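Hemin ABC transporter, periplasmic hemin-binding protein HutB (Vibrio cholerae, PDB 5KHL) probably binds heme in the periplasm and delivers it to the inner-membrane ABC transporter that carries it into the cell. Local coordinates at residues 182-187 with 201-206. Numbering follows the deposited sequence.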
# COMPACT_ATOMS: atom_id res chain seq x y z
N HIS A 182 -3.01 6.50 17.76
CA HIS A 182 -4.44 6.62 17.47
C HIS A 182 -4.67 7.29 16.12
O HIS A 182 -4.06 8.32 15.82
CB HIS A 182 -5.17 7.44 18.54
CG HIS A 182 -5.08 6.89 19.92
ND1 HIS A 182 -5.64 5.68 20.28
CD2 HIS A 182 -4.52 7.40 21.05
CE1 HIS A 182 -5.43 5.46 21.57
NE2 HIS A 182 -4.75 6.49 22.06
N ASN A 183 -5.55 6.71 15.32
CA ASN A 183 -6.08 7.41 14.16
C ASN A 183 -7.41 8.06 14.53
O ASN A 183 -8.43 7.39 14.49
CB ASN A 183 -6.29 6.47 12.98
CG ASN A 183 -6.86 7.19 11.78
OD1 ASN A 183 -6.80 8.42 11.70
ND2 ASN A 183 -7.43 6.43 10.84
N PRO A 184 -7.39 9.36 14.87
CA PRO A 184 -8.60 10.03 15.37
C PRO A 184 -9.78 9.92 14.39
O PRO A 184 -10.95 9.97 14.79
CB PRO A 184 -8.17 11.49 15.54
CG PRO A 184 -6.67 11.50 15.43
CD PRO A 184 -6.29 10.30 14.61
N ALA A 185 -9.46 9.76 13.12
CA ALA A 185 -10.49 9.62 12.10
C ALA A 185 -11.14 8.24 12.05
O ALA A 185 -12.23 8.10 11.50
CB ALA A 185 -9.90 9.96 10.72
N SER A 186 -10.48 7.22 12.61
CA SER A 186 -10.84 5.80 12.33
C SER A 186 -12.17 5.29 12.89
O SER A 186 -12.75 4.37 12.32
CB SER A 186 -9.72 4.84 12.81
OG SER A 186 -9.69 4.64 14.21
N PRO A 187 -12.66 5.86 14.00
CA PRO A 187 -14.03 5.46 14.33
C PRO A 187 -15.06 6.07 13.36
O PRO A 187 -15.71 5.35 12.60
CB PRO A 187 -14.22 6.01 15.74
CG PRO A 187 -13.18 7.11 15.87
CD PRO A 187 -12.02 6.63 15.08
N ILE A 201 -9.28 20.22 13.27
CA ILE A 201 -9.04 20.99 14.48
C ILE A 201 -9.38 20.18 15.74
O ILE A 201 -8.61 20.16 16.70
CB ILE A 201 -9.85 22.28 14.50
CG1 ILE A 201 -9.50 23.18 13.32
CG2 ILE A 201 -9.62 23.02 15.78
CD1 ILE A 201 -10.40 24.42 13.24
N GLU A 202 -10.52 19.50 15.71
CA GLU A 202 -10.98 18.71 16.84
C GLU A 202 -10.05 17.53 17.14
O GLU A 202 -9.74 17.27 18.31
CB GLU A 202 -12.41 18.21 16.60
CG GLU A 202 -13.02 17.49 17.79
CD GLU A 202 -12.81 18.22 19.12
OE1 GLU A 202 -12.59 17.53 20.14
OE2 GLU A 202 -12.86 19.48 19.15
N MET A 203 -9.60 16.84 16.09
CA MET A 203 -8.78 15.63 16.23
C MET A 203 -7.36 15.91 16.72
O MET A 203 -6.68 15.01 17.22
CB MET A 203 -8.70 14.88 14.90
CG MET A 203 -9.99 14.25 14.48
SD MET A 203 -9.95 13.68 12.78
CE MET A 203 -11.69 13.31 12.49
N GLN A 204 -6.91 17.14 16.57
CA GLN A 204 -5.62 17.57 17.10
C GLN A 204 -4.44 16.62 16.83
O GLN A 204 -3.71 16.26 17.76
CB GLN A 204 -5.77 17.79 18.61
CG GLN A 204 -6.54 19.04 18.97
CD GLN A 204 -5.79 20.30 18.57
OE1 GLN A 204 -4.83 20.70 19.23
NE2 GLN A 204 -6.21 20.93 17.49
N PRO A 205 -4.23 16.23 15.56
CA PRO A 205 -3.14 15.29 15.28
C PRO A 205 -1.78 15.81 15.76
O PRO A 205 -1.50 17.01 15.67
CB PRO A 205 -3.16 15.18 13.75
CG PRO A 205 -3.75 16.48 13.29
CD PRO A 205 -4.79 16.81 14.32
N ASP A 206 -0.95 14.90 16.27
CA ASP A 206 0.42 15.22 16.63
C ASP A 206 1.31 15.10 15.40
O ASP A 206 2.34 15.78 15.27
CB ASP A 206 0.91 14.29 17.74
CG ASP A 206 0.05 14.36 18.98
OD1 ASP A 206 0.04 15.43 19.62
OD2 ASP A 206 -0.61 13.36 19.32
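Met203, in the last turn of helix 197-203, lies against Pro184 and Ala185 of a type I beta turn from Asn183 to Ser186, an apolar contact in the C-terminal lobe of this two-lobed periplasmic binding protein. Along 201-206, the backbone O of Ile201 comes first: it receives Gln204 NE2 at 2.6 Å, on a lone pair in the carbonyl plane, and the Gln204 backbone N more weakly. Met203 follows and makes the close contacts from this side. With CG anti to its own carbonyl carbon (chi1 -69°) and the chain extended beyond, the side chain crosses Pro184 at a slant, along the CB edge of its ring. Pro184 CB sits 3.5 Å from Met203 CG, with Met203 CB equally near. Met203 SD lies between Pro184 CB and Ala185 N, and the methyl CE goes on to Ala185, stopping 3.9 Å from its CA. No hydrogen bond joins the two segments. Within the turn, Asn183 O takes both Ser186 N, at 2.8 Å, and Ser186 OG; Asn183 ND2 ties it to Asp173 OD2 of helix 171-178 and Ala166 O of strand 164-166. Leu153 of strand 152-156 touches the side chains of Pro184, Ala185 and Met203 and joins turn and helix end to the mixed sheet. Gln204 then leaves the helix with positive phi. Beyond Pro205, as the chain nears strand 207-210, Asp206 OD2 accepts from Lys151 N.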